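Local coordinates for protein phosphodiesterase (Salpingoeca rosetta, PDB 7CJ3) that belongs to the bacteriorhodopsin-like family and binds retinal inside a bundle of membrane-spanning helices, at residues A53-L58 with Q122-W127; D99-I104 with I135-T140; G204-P209 with H220-L225. All blocks are in the same frame, centred on the assembly; numbering follows the deposited sequence.

Contact 1 (A53-L58 with Q122-W127). With OLC ((2R)-2,3-dihydroxypropyl (9Z)-octadec-9-enoate), chain L.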
loop_
_atom_site.group_PDB
_atom_site.type_symbol
_atom_site.label_atom_id
_atom_site.label_comp_id
_atom_site.label_asym_id
_atom_site.label_seq_id
_atom_site.Cartn_x
_atom_site.Cartn_y
_atom_site.Cartn_z
ATOM N N ALA B 53 19.232 11.332 -12.545
ATOM C CA ALA B 53 19.113 12.691 -13.126
ATOM C C ALA B 53 18.390 12.638 -14.482
ATOM O O ALA B 53 17.641 13.577 -14.788
ATOM C CB ALA B 53 20.469 13.330 -13.256
ATOM N N LYS B 54 18.600 11.593 -15.283
ATOM C CA LYS B 54 17.930 11.435 -16.604
ATOM C C LYS B 54 16.473 11.007 -16.373
ATOM O O LYS B 54 15.611 11.276 -17.248
ATOM C CB LYS B 54 18.709 10.421 -17.450
ATOM C CG LYS B 54 18.214 10.205 -18.878
ATOM C CD LYS B 54 18.720 8.939 -19.541
ATOM C CE LYS B 54 18.414 8.912 -21.031
ATOM N NZ LYS B 54 19.304 9.805 -21.832
ATOM N N PHE B 55 16.217 10.335 -15.243
ATOM C CA PHE B 55 14.940 9.652 -14.911
ATOM C C PHE B 55 14.546 10.061 -13.493
ATOM O O PHE B 55 14.893 9.346 -12.530
ATOM C CB PHE B 55 15.121 8.137 -15.000
ATOM C CG PHE B 55 15.525 7.576 -16.348
ATOM C CD1 PHE B 55 14.887 7.972 -17.515
ATOM C CD2 PHE B 55 16.505 6.596 -16.440
ATOM C CE1 PHE B 55 15.231 7.420 -18.738
ATOM C CE2 PHE B 55 16.846 6.041 -17.667
ATOM C CZ PHE B 55 16.207 6.453 -18.814
ATOM N N SER B 56 13.862 11.206 -13.363
ATOM C CA SER B 56 13.675 11.932 -12.085
ATOM C C SER B 56 12.565 11.318 -11.231
ATOM O O SER B 56 12.471 11.693 -10.063
ATOM C CB SER B 56 13.335 13.348 -12.387
ATOM O OG SER B 56 13.369 13.498 -13.771
ATOM N N HIS B 57 11.756 10.410 -11.760
ATOM C CA HIS B 57 10.589 9.843 -11.037
ATOM C C HIS B 57 10.966 8.545 -10.324
ATOM O O HIS B 57 10.162 8.090 -9.480
ATOM C CB HIS B 57 9.384 9.725 -11.982
ATOM C CG HIS B 57 9.118 10.988 -12.732
ATOM N ND1 HIS B 57 8.842 12.202 -12.095
ATOM C CD2 HIS B 57 9.236 11.261 -14.049
ATOM C CE1 HIS B 57 8.745 13.160 -12.999
ATOM N NE2 HIS B 57 8.949 12.606 -14.210
ATOM N N LEU B 58 12.163 8.014 -10.600
ATOM C CA LEU B 58 12.572 6.638 -10.198
ATOM C C LEU B 58 12.675 6.529 -8.668
ATOM O O LEU B 58 12.154 5.533 -8.126
ATOM C CB LEU B 58 13.851 6.246 -10.941
ATOM C CG LEU B 58 13.656 5.945 -12.429
ATOM C CD1 LEU B 58 14.913 5.367 -13.066
ATOM C CD2 LEU B 58 12.527 4.972 -12.626
ATOM N N GLN B 122 18.577 -0.591 -25.526
ATOM C CA GLN B 122 18.355 0.883 -25.337
ATOM C C GLN B 122 19.485 1.524 -24.523
ATOM O O GLN B 122 19.547 2.746 -24.496
ATOM C CB GLN B 122 17.022 1.147 -24.628
ATOM C CG GLN B 122 15.806 0.977 -25.523
ATOM C CD GLN B 122 15.302 -0.432 -25.620
ATOM O OE1 GLN B 122 15.407 -1.232 -24.686
ATOM N NE2 GLN B 122 14.699 -0.732 -26.762
ATOM N N GLY B 123 20.351 0.736 -23.886
ATOM C CA GLY B 123 21.314 1.264 -22.910
ATOM C C GLY B 123 20.611 1.760 -21.651
ATOM O O GLY B 123 21.145 2.675 -20.987
ATOM N N ASN B 124 19.450 1.169 -21.346
ATOM C CA ASN B 124 18.642 1.403 -20.123
ATOM C C ASN B 124 19.277 0.605 -19.001
ATOM O O ASN B 124 19.956 -0.384 -19.251
ATOM C CB ASN B 124 17.171 0.994 -20.307
ATOM C CG ASN B 124 16.317 2.054 -20.982
ATOM O OD1 ASN B 124 16.735 3.193 -21.125
ATOM N ND2 ASN B 124 15.121 1.695 -21.401
ATOM N N PRO B 125 19.082 1.008 -17.727
ATOM C CA PRO B 125 19.647 0.245 -16.605
ATOM C C PRO B 125 18.890 -1.061 -16.304
ATOM O O PRO B 125 17.690 -1.098 -16.389
ATOM C CB PRO B 125 19.591 1.220 -15.419
ATOM C CG PRO B 125 18.580 2.298 -15.814
ATOM C CD PRO B 125 18.372 2.229 -17.317
ATOM N N VAL B 126 19.634 -2.103 -15.958
ATOM C CA VAL B 126 19.141 -3.430 -15.520
ATOM C C VAL B 126 19.406 -3.538 -14.016
ATOM O O VAL B 126 20.563 -3.722 -13.613
ATOM C CB VAL B 126 19.861 -4.549 -16.294
ATOM C CG1 VAL B 126 19.244 -5.922 -16.041
ATOM C CG2 VAL B 126 19.909 -4.244 -17.772
ATOM N N TRP B 127 18.358 -3.415 -13.206
ATOM C CA TRP B 127 18.455 -3.384 -11.729
ATOM C C TRP B 127 18.615 -4.819 -11.234
ATOM O O TRP B 127 17.573 -5.561 -11.185
ATOM C CB TRP B 127 17.218 -2.735 -11.138
ATOM C CG TRP B 127 16.970 -1.319 -11.557
ATOM C CD1 TRP B 127 15.796 -0.813 -12.047
ATOM C CD2 TRP B 127 17.863 -0.196 -11.440
ATOM N NE1 TRP B 127 15.903 0.535 -12.252
ATOM C CE2 TRP B 127 17.160 0.941 -11.903
ATOM C CE3 TRP B 127 19.173 -0.027 -10.977
ATOM C CZ2 TRP B 127 17.734 2.216 -11.933
ATOM C CZ3 TRP B 127 19.737 1.232 -11.024
ATOM C CH2 TRP B 127 19.027 2.344 -11.475
HETATM C C18 OLC L . 0.469 0.133 -4.283
HETATM C C10 OLC L . 4.112 3.933 -9.742
HETATM C C9 OLC L . 3.041 4.440 -10.379
HETATM C C17 OLC L . 1.981 0.286 -4.427
HETATM C C11 OLC L . 4.423 4.144 -8.279
HETATM C C8 OLC L . 2.053 5.272 -9.596
HETATM C C24 OLC L . 6.457 14.325 -15.870
HETATM C C16 OLC L . 2.307 1.707 -4.157
HETATM C C12 OLC L . 4.682 2.782 -7.762
HETATM C C7 OLC L . 0.863 5.590 -10.443
HETATM C C15 OLC L . 1.803 2.553 -5.327
HETATM C C13 OLC L . 4.063 2.561 -6.420
HETATM C C6 OLC L . 1.296 6.331 -11.701
HETATM C C14 OLC L . 2.584 2.402 -6.632
HETATM C C5 OLC L . 2.002 7.652 -11.517
HETATM C C4 OLC L . 3.230 7.615 -12.377
HETATM C C3 OLC L . 3.874 8.997 -12.408
HETATM C C2 OLC L . 3.063 10.008 -13.191
HETATM C C21 OLC L . 4.728 12.647 -15.534
HETATM C C1 OLC L . 3.981 10.629 -14.205
HETATM C C22 OLC L . 5.757 13.470 -14.786
HETATM O O19 OLC L . 4.853 9.918 -14.699
HETATM O O25 OLC L . 7.782 14.742 -15.480
HETATM O O23 OLC L . 5.134 14.221 -13.680
HETATM O O20 OLC L . 3.847 12.046 -14.581
#
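The ring of Phe55 meets the other segment obliquely, through two neighbouring carbons. Its CZ lies 4.0 Å from Asn124 OD1, and its CE2 lies 4.1 Å from Pro125 CD. The amide plane of Asn124 stands 78° from the ring plane, so the two flat groups are not stacked. One face of the Phe55 ring is taken by Lys54 CD, displaced toward the rim. The Trp127 indole is met at its edge, where Leu58 CD1 approaches CZ2 at 4.4 Å. One indole face carries Pro125 CB, again off centre, so this proline packs on both Phe55 and Trp127.

Phe55 is the first residue to leave the helical conformation after helix 45-54. With CG anti to the carbonyl carbon (chi1 -61°), its ring reaches over to Asn124 and Pro125. A type I turn from Phe55 to Leu58 then leads into helix 58-81 and brings Leu58 toward Trp127. No hydrogen bond joins the two segments, and the contact is mainly apolar.

On the same turn His57 NE2 is hydrogen-bonded to O25 of (2R)-2,3-dihydroxypropyl (9Z)-octadec-9-enoate at 2.7 Å, with O25 near the imidazole plane; either could be the donor. That molecule is also hydrogen-bonded to Gln59 of the second subunit. The Phe55 ring further meets Phe250, and Trp127 meets Tyr62 edge-to-face. Trp127 occupies the N-cap position of helix 128-149. Strand 125-126 pairs with strand 117-118 through Val126 and Leu117, forming a small antiparallel hairpin between helices 86-111 and 128-149, consistent with the B-C connection of bacteriorhodopsin.

Contact 2 (D99-I104 with I135-T140). With RET (retinal), chain K; OLC ((2R)-2,3-dihydroxypropyl (9Z)-octadec-9-enoate), chain Q; OLC ((2R)-2,3-dihydroxypropyl (9Z)-octadec-9-enoate), chain R.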
loop_
_atom_site.group_PDB
_atom_site.type_symbol
_atom_site.label_atom_id
_atom_site.label_comp_id
_atom_site.label_asym_id
_atom_site.label_seq_id
_atom_site.Cartn_x
_atom_site.Cartn_y
_atom_site.Cartn_z
ATOM N N ASP B 99 7.374 -10.131 1.661
ATOM C CA ASP B 99 6.957 -8.700 1.626
ATOM C C ASP B 99 8.046 -7.831 2.250
ATOM O O ASP B 99 8.299 -6.738 1.736
ATOM C CB ASP B 99 5.601 -8.521 2.309
ATOM C CG ASP B 99 4.449 -8.911 1.397
ATOM O OD1 ASP B 99 4.716 -9.308 0.224
ATOM O OD2 ASP B 99 3.311 -8.797 1.835
ATOM N N GLY B 100 8.652 -8.299 3.333
ATOM C CA GLY B 100 9.810 -7.638 3.946
ATOM C C GLY B 100 10.986 -7.560 2.986
ATOM O O GLY B 100 11.616 -6.484 2.913
ATOM N N VAL B 101 11.303 -8.663 2.296
ATOM C CA VAL B 101 12.456 -8.702 1.359
ATOM C C VAL B 101 12.204 -7.634 0.304
ATOM O O VAL B 101 13.127 -6.856 0.005
ATOM C CB VAL B 101 12.666 -10.089 0.723
ATOM C CG1 VAL B 101 13.677 -10.044 -0.425
ATOM C CG2 VAL B 101 13.098 -11.107 1.758
ATOM N N ALA B 102 10.985 -7.613 -0.233
ATOM C CA ALA B 102 10.547 -6.645 -1.262
ATOM C C ALA B 102 10.666 -5.232 -0.690
ATOM O O ALA B 102 11.215 -4.361 -1.357
ATOM C CB ALA B 102 9.144 -6.964 -1.712
ATOM N N CYS B 103 10.245 -5.032 0.542
ATOM C CA CYS B 103 10.301 -3.718 1.209
ATOM C C CYS B 103 11.727 -3.155 1.182
ATOM O O CYS B 103 11.906 -2.005 0.688
ATOM C CB CYS B 103 9.812 -3.817 2.641
ATOM S SG CYS B 103 9.978 -2.227 3.484
ATOM N N ILE B 104 12.698 -3.911 1.719
ATOM C CA ILE B 104 14.104 -3.426 1.859
ATOM C C ILE B 104 14.794 -3.373 0.492
ATOM O O ILE B 104 15.671 -2.486 0.349
ATOM C CB ILE B 104 14.932 -4.220 2.878
ATOM C CG1 ILE B 104 15.018 -5.709 2.519
ATOM C CG2 ILE B 104 14.383 -3.995 4.274
ATOM C CD1 ILE B 104 15.762 -6.583 3.544
ATOM N N ILE B 135 14.369 -13.461 -7.444
ATOM C CA ILE B 135 14.987 -14.816 -7.328
ATOM C C ILE B 135 14.874 -15.360 -5.893
ATOM O O ILE B 135 14.776 -16.617 -5.746
ATOM C CB ILE B 135 16.442 -14.778 -7.834
ATOM C CG1 ILE B 135 16.455 -14.745 -9.367
ATOM C CG2 ILE B 135 17.270 -15.941 -7.274
ATOM C CD1 ILE B 135 17.726 -14.146 -9.980
ATOM N N ILE B 136 14.888 -14.495 -4.872
ATOM C CA ILE B 136 14.672 -14.930 -3.464
ATOM C C ILE B 136 13.185 -15.172 -3.201
ATOM O O ILE B 136 12.884 -16.141 -2.486
ATOM C CB ILE B 136 15.239 -13.914 -2.474
ATOM C CG1 ILE B 136 16.749 -13.762 -2.650
ATOM C CG2 ILE B 136 14.882 -14.278 -1.046
ATOM C CD1 ILE B 136 17.315 -12.543 -1.944
ATOM N N THR B 137 12.283 -14.350 -3.741
ATOM C CA THR B 137 10.844 -14.352 -3.367
ATOM C C THR B 137 9.968 -15.227 -4.291
ATOM O O THR B 137 9.095 -15.929 -3.767
ATOM C CB THR B 137 10.326 -12.916 -3.313
ATOM O OG1 THR B 137 10.566 -12.338 -4.599
ATOM C CG2 THR B 137 11.001 -12.107 -2.228
ATOM N N CYS B 138 10.125 -15.178 -5.610
ATOM C CA CYS B 138 9.216 -15.900 -6.541
ATOM C C CYS B 138 9.271 -17.407 -6.295
ATOM O O CYS B 138 8.234 -18.075 -6.238
ATOM C CB CYS B 138 9.522 -15.620 -8.001
ATOM S SG CYS B 138 9.152 -13.904 -8.433
ATOM N N PRO B 139 10.473 -18.014 -6.224
ATOM C CA PRO B 139 10.551 -19.433 -5.875
ATOM C C PRO B 139 9.952 -19.724 -4.486
ATOM O O PRO B 139 9.412 -20.792 -4.316
ATOM C CB PRO B 139 12.039 -19.759 -6.047
ATOM C CG PRO B 139 12.522 -18.695 -7.037
ATOM C CD PRO B 139 11.781 -17.452 -6.605
ATOM N N THR B 140 9.981 -18.771 -3.554
ATOM C CA THR B 140 9.400 -18.937 -2.192
ATOM C C THR B 140 7.865 -18.854 -2.280
ATOM O O THR B 140 7.185 -19.604 -1.529
ATOM C CB THR B 140 9.946 -17.918 -1.179
ATOM O OG1 THR B 140 11.380 -17.937 -1.100
ATOM C CG2 THR B 140 9.390 -18.175 0.202
HETATM C C1 RET K . 11.188 -11.716 -17.032
HETATM C C2 RET K . 12.138 -11.903 -18.216
HETATM C C3 RET K . 11.468 -12.093 -19.502
HETATM C C4 RET K . 10.514 -13.266 -19.451
HETATM C C5 RET K . 9.801 -13.459 -18.141
HETATM C C6 RET K . 10.003 -12.677 -17.053
HETATM C C7 RET K . 9.098 -12.814 -15.902
HETATM C C8 RET K . 9.189 -12.229 -14.643
HETATM C C9 RET K . 8.441 -12.545 -13.470
HETATM C C10 RET K . 8.664 -11.906 -12.225
HETATM C C11 RET K . 7.897 -11.979 -11.056
HETATM C C12 RET K . 8.027 -11.278 -9.862
HETATM C C13 RET K . 7.262 -11.422 -8.693
HETATM C C14 RET K . 7.585 -10.714 -7.550
HETATM C C15 RET K . 7.263 -11.106 -6.180
HETATM C C16 RET K . 12.065 -11.954 -15.789
HETATM C C17 RET K . 10.709 -10.252 -17.031
HETATM C C18 RET K . 8.844 -14.632 -18.195
HETATM C C19 RET K . 7.351 -13.573 -13.503
HETATM C C20 RET K . 6.081 -12.343 -8.735
HETATM C C18 OLC Q . 6.800 -3.673 9.652
HETATM C C10 OLC Q . 11.364 -9.520 7.252
HETATM C C9 OLC Q . 10.561 -10.287 8.002
HETATM C C17 OLC Q . 8.070 -3.273 8.918
HETATM C C11 OLC Q . 11.166 -8.029 7.374
HETATM C C8 OLC Q . 9.487 -9.693 8.903
HETATM C C24 OLC Q . 10.941 -19.979 15.259
HETATM C C16 OLC Q . 8.803 -4.456 8.244
HETATM C C12 OLC Q . 12.232 -7.118 6.774
HETATM C C7 OLC Q . 9.042 -10.608 10.039
HETATM C C15 OLC Q . 10.061 -3.948 7.487
HETATM C C13 OLC Q . 11.960 -5.677 7.266
HETATM C C6 OLC Q . 8.616 -12.004 9.603
HETATM C C14 OLC Q . 10.788 -4.948 6.583
HETATM C C5 OLC Q . 7.592 -12.590 10.606
HETATM C C4 OLC Q . 8.124 -13.705 11.508
HETATM C C3 OLC Q . 7.300 -14.990 11.422
HETATM C C2 OLC Q . 8.145 -16.239 11.711
HETATM C C21 OLC Q . 9.270 -18.762 13.836
HETATM C C1 OLC Q . 8.219 -16.559 13.204
HETATM C C22 OLC Q . 9.642 -19.134 15.284
HETATM O O19 OLC Q . 8.378 -15.682 14.045
HETATM O O25 OLC Q . 11.995 -19.561 16.156
HETATM O O23 OLC Q . 9.750 -17.951 16.102
HETATM O O20 OLC Q . 8.112 -17.941 13.699
HETATM C C18 OLC R . 18.686 -23.273 -2.244
HETATM C C10 OLC R . 17.024 -24.585 4.182
HETATM C C9 OLC R . 16.266 -23.695 3.530
HETATM C C17 OLC R . 20.002 -23.600 -1.550
HETATM C C11 OLC R . 18.046 -25.468 3.500
HETATM C C8 OLC R . 16.323 -23.431 2.023
HETATM C C16 OLC R . 19.857 -24.635 -0.430
HETATM C C12 OLC R . 19.327 -24.672 3.263
HETATM C C7 OLC R . 14.908 -23.368 1.407
HETATM C C15 OLC R . 21.192 -25.084 0.183
HETATM C C13 OLC R . 20.448 -25.514 2.621
HETATM C C6 OLC R . 14.357 -21.970 1.106
HETATM C C14 OLC R . 21.339 -24.701 1.660
HETATM C C5 OLC R . 12.851 -22.030 0.783
HETATM C C4 OLC R . 12.165 -20.650 0.802
HETATM C C3 OLC R . 11.103 -20.495 1.895
#
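Val101 and Thr137 form the centre of this helix-to-helix contact. The Thr137 methyl CG2 lies 3.8 Å from Val101 CG1, and the two side chains pass each other in opposite directions. Val101 CG1 also meets Ile136 CG2, more loosely, at 4.4 Å. No hydrogen bond crosses between the segments.

The torsion of Thr137 divides its two branches. With chi1 at 57°, OG1 sits between the backbone N and the carbonyl carbon, while CG2 is turned to Val101. OG1 is hydrogen-bonded to Glu133 O, one helical turn back, and lies 3.9 Å from retinal C15. The next residue, Cys138, places SG beside the polyene near C12 and C13.

Further along, the helix is kinked at Pro139, where the N atoms of Pro139 and Thr140 have no bond to the preceding turn. Thr140 OG1 donates to Ile136 O at 2.7 Å, almost in line with the carbonyl bond (160°).

Met28 and Trp32 of helix 17-41 pack on Val101, and Met28 also reaches Ile136. Thus helices 86-111 and 128-149 meet beside the retinal pocket, which includes Thr137 and Cys138, in the membrane-embedded helical bundle of a microbial-type rhodopsin.

Contact 3 (G204-P209 with H220-L225). With OLC ((2R)-2,3-dihydroxypropyl (9Z)-octadec-9-enoate), chain N.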
loop_
_atom_site.group_PDB
_atom_site.type_symbol
_atom_site.label_atom_id
_atom_site.label_comp_id
_atom_site.label_asym_id
_atom_site.label_seq_id
_atom_site.Cartn_x
_atom_site.Cartn_y
_atom_site.Cartn_z
ATOM N N GLY B 204 -5.576 -27.092 -9.093
ATOM C CA GLY B 204 -6.673 -27.893 -9.656
ATOM C C GLY B 204 -6.787 -29.261 -8.990
ATOM O O GLY B 204 -7.913 -29.630 -8.560
ATOM N N LYS B 205 -5.682 -30.009 -8.910
ATOM C CA LYS B 205 -5.657 -31.328 -8.231
ATOM C C LYS B 205 -6.348 -31.181 -6.863
ATOM O O LYS B 205 -7.237 -32.025 -6.531
ATOM C CB LYS B 205 -4.221 -31.848 -8.151
ATOM C CG LYS B 205 -3.656 -32.339 -9.470
ATOM C CD LYS B 205 -2.147 -32.390 -9.512
ATOM C CE LYS B 205 -1.623 -32.679 -10.907
ATOM N NZ LYS B 205 -0.146 -32.833 -10.959
ATOM N N ALA B 206 -6.112 -30.062 -6.167
ATOM C CA ALA B 206 -6.506 -29.811 -4.758
ATOM C C ALA B 206 -7.943 -29.292 -4.650
ATOM O O ALA B 206 -8.512 -29.393 -3.565
ATOM C CB ALA B 206 -5.549 -28.842 -4.131
ATOM N N MET B 207 -8.501 -28.747 -5.727
ATOM C CA MET B 207 -9.899 -28.246 -5.737
ATOM C C MET B 207 -10.889 -29.409 -5.838
ATOM O O MET B 207 -12.075 -29.170 -5.513
ATOM C CB MET B 207 -10.116 -27.283 -6.911
ATOM C CG MET B 207 -9.539 -25.916 -6.691
ATOM S SD MET B 207 -9.381 -25.005 -8.238
ATOM C CE MET B 207 -11.053 -24.372 -8.384
ATOM N N GLN B 208 -10.433 -30.617 -6.226
ATOM C CA GLN B 208 -11.320 -31.812 -6.380
ATOM C C GLN B 208 -11.928 -32.184 -5.025
ATOM O O GLN B 208 -11.303 -32.014 -3.969
ATOM C CB GLN B 208 -10.576 -32.984 -7.018
ATOM C CG GLN B 208 -10.187 -32.645 -8.452
ATOM C CD GLN B 208 -9.116 -33.505 -9.083
ATOM O OE1 GLN B 208 -8.766 -34.572 -8.580
ATOM N NE2 GLN B 208 -8.582 -33.035 -10.210
ATOM N N PRO B 209 -13.169 -32.711 -5.028
ATOM C CA PRO B 209 -13.878 -33.046 -3.788
ATOM C C PRO B 209 -13.265 -34.261 -3.076
ATOM O O PRO B 209 -13.363 -34.325 -1.859
ATOM C CB PRO B 209 -15.297 -33.413 -4.241
ATOM C CG PRO B 209 -15.403 -32.949 -5.692
ATOM C CD PRO B 209 -13.982 -32.999 -6.218
ATOM N N HIS B 220 -12.964 -22.216 -3.447
ATOM C CA HIS B 220 -13.060 -20.927 -4.170
ATOM C C HIS B 220 -11.717 -20.198 -4.061
ATOM O O HIS B 220 -11.299 -19.590 -5.065
ATOM C CB HIS B 220 -14.240 -20.070 -3.695
ATOM C CG HIS B 220 -14.567 -18.968 -4.657
ATOM N ND1 HIS B 220 -15.115 -17.746 -4.258
ATOM C CD2 HIS B 220 -14.321 -18.847 -5.985
ATOM C CE1 HIS B 220 -15.248 -16.956 -5.309
ATOM N NE2 HIS B 220 -14.768 -17.604 -6.386
ATOM N N ALA B 221 -11.065 -20.248 -2.892
ATOM C CA ALA B 221 -9.855 -19.452 -2.592
ATOM C C ALA B 221 -8.656 -20.011 -3.368
ATOM O O ALA B 221 -7.866 -19.208 -3.869
ATOM C CB ALA B 221 -9.605 -19.432 -1.113
ATOM N N LEU B 222 -8.548 -21.330 -3.497
ATOM C CA LEU B 222 -7.530 -21.982 -4.365
ATOM C C LEU B 222 -7.673 -21.453 -5.798
ATOM O O LEU B 222 -6.638 -21.260 -6.459
ATOM C CB LEU B 222 -7.673 -23.508 -4.315
ATOM C CG LEU B 222 -6.807 -24.219 -3.254
ATOM C CD1 LEU B 222 -7.459 -24.175 -1.894
ATOM C CD2 LEU B 222 -6.535 -25.670 -3.634
ATOM N N HIS B 223 -8.899 -21.187 -6.267
ATOM C CA HIS B 223 -9.140 -20.704 -7.649
ATOM C C HIS B 223 -8.722 -19.240 -7.780
ATOM O O HIS B 223 -8.051 -18.893 -8.782
ATOM C CB HIS B 223 -10.597 -20.916 -8.092
ATOM C CG HIS B 223 -10.808 -20.520 -9.519
ATOM N ND1 HIS B 223 -11.522 -19.391 -9.873
ATOM C CD2 HIS B 223 -10.316 -21.035 -10.661
ATOM C CE1 HIS B 223 -11.486 -19.251 -11.179
ATOM N NE2 HIS B 223 -10.745 -20.242 -11.684
ATOM N N LEU B 224 -9.135 -18.402 -6.828
ATOM C CA LEU B 224 -8.787 -16.953 -6.797
ATOM C C LEU B 224 -7.262 -16.786 -6.736
ATOM O O LEU B 224 -6.743 -15.858 -7.388
ATOM C CB LEU B 224 -9.499 -16.306 -5.614
ATOM C CG LEU B 224 -10.982 -16.101 -5.879
ATOM C CD1 LEU B 224 -11.638 -15.442 -4.684
ATOM C CD2 LEU B 224 -11.199 -15.265 -7.136
ATOM N N LEU B 225 -6.560 -17.688 -6.042
ATOM C CA LEU B 225 -5.089 -17.644 -5.959
ATOM C C LEU B 225 -4.439 -17.898 -7.331
ATOM O O LEU B 225 -3.602 -17.063 -7.735
ATOM C CB LEU B 225 -4.634 -18.642 -4.894
ATOM C CG LEU B 225 -4.757 -18.127 -3.453
ATOM C CD1 LEU B 225 -4.318 -19.183 -2.444
ATOM C CD2 LEU B 225 -3.968 -16.840 -3.253
HETATM C C18 OLC N . 1.472 -13.882 -21.449
HETATM C C10 OLC N . -3.718 -21.409 -17.146
HETATM C C9 OLC N . -4.769 -22.249 -17.280
HETATM C C17 OLC N . 0.498 -15.056 -21.444
HETATM C C11 OLC N . -2.593 -21.231 -18.122
HETATM C C8 OLC N . -5.036 -23.192 -18.405
HETATM C C24 OLC N . -10.235 -29.952 -12.886
HETATM C C16 OLC N . 0.558 -15.995 -20.221
HETATM C C12 OLC N . -2.019 -19.835 -18.027
HETATM C C7 OLC N . -5.947 -24.327 -17.952
HETATM C C15 OLC N . -0.102 -17.362 -20.483
HETATM C C13 OLC N . -1.468 -19.332 -19.397
HETATM C C6 OLC N . -5.661 -25.643 -18.683
HETATM C C14 OLC N . -0.803 -17.924 -19.242
HETATM C C5 OLC N . -4.460 -26.488 -18.188
HETATM C C4 OLC N . -4.574 -27.243 -16.823
HETATM C C3 OLC N . -5.991 -27.421 -16.238
HETATM C C2 OLC N . -6.076 -27.758 -14.731
HETATM C C21 OLC N . -9.337 -27.596 -12.399
HETATM C C1 OLC N . -7.445 -27.322 -14.155
HETATM C C22 OLC N . -10.490 -28.611 -12.184
HETATM O O19 OLC N . -8.026 -26.332 -14.617
HETATM O O25 OLC N . -11.146 -30.903 -12.360
HETATM O O23 OLC N . -10.764 -28.851 -10.780
HETATM O O20 OLC N . -8.145 -28.071 -13.079
#
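The carbonyl O of His220 accepts two backbone N-H groups in the turn that presents Leu222 and His223 to Met207. Leu224 N lies 3.0 Å from His220 O, and His223 N gives it a second, weak bond. On the other segment, Met207 N is bonded to Gly204 O at 3.0 Å. These bonds stay within their own segments. Across the contact the meeting is apolar.

Met207 makes two separate touches. Its CG lies 3.9 Å from Leu222 CB, and here the two side chains run past each other in opposite directions. Its terminal CE extends past Leu222 to lie 3.5 Å from His223 CB, and also comes near the imidazole, which it meets obliquely. The bend at the thioether, with chi3 at 83°, sets this methyl against the base of His223.

Leu222 also reaches Ala206: its CD2 methyl packs on Ala206 CB at 3.4 Å, so the leucine is in touch with two consecutive residues of segment 204-209.

Outside the two segments, Phe211 and Ser149 also pack on Ala206, while Phe203 and Leu217 pack on Leu222. Met207 O has a weak hydrogen bond with Arg219 NE, from the residue just before His220. The glycerol head of a (2R)-2,3-dihydroxypropyl (9Z)-octadec-9-enoate molecule lies near Gly204; the same molecule is hydrogen-bonded to Trp200 NE1.

A connection of 11 residues separates helices 178-207 and 219-233. The contact therefore joins the end of one to the start of the next, as two sequence-adjacent antiparallel helices. By their order in the chain they probably correspond to helices E and F of bacteriorhodopsin, and the contact lies beside the loop that joins them.

Contact 2 lies deepest, its centre about 6 Å from the centre of the chain. Contacts 1 and 3 lie toward opposite ends of the bundle, their centres about 21 and 22 Å from that point, yet most of their touching residues are buried. The segments of contacts 1 and 2 alternate along the chain, and strand 125-126 leads into helix 128-149; contact 3 comes later. None has a hydrogen bond between its segments; all are mainly apolar. Contact 1 uses rings, a proline and an asparagine amide at a turn and a hairpin. Contact 2 uses beta-branched side chains beside retinal. Contact 3 uses methionine, leucine, alanine and the base of a histidine where two successive helices meet.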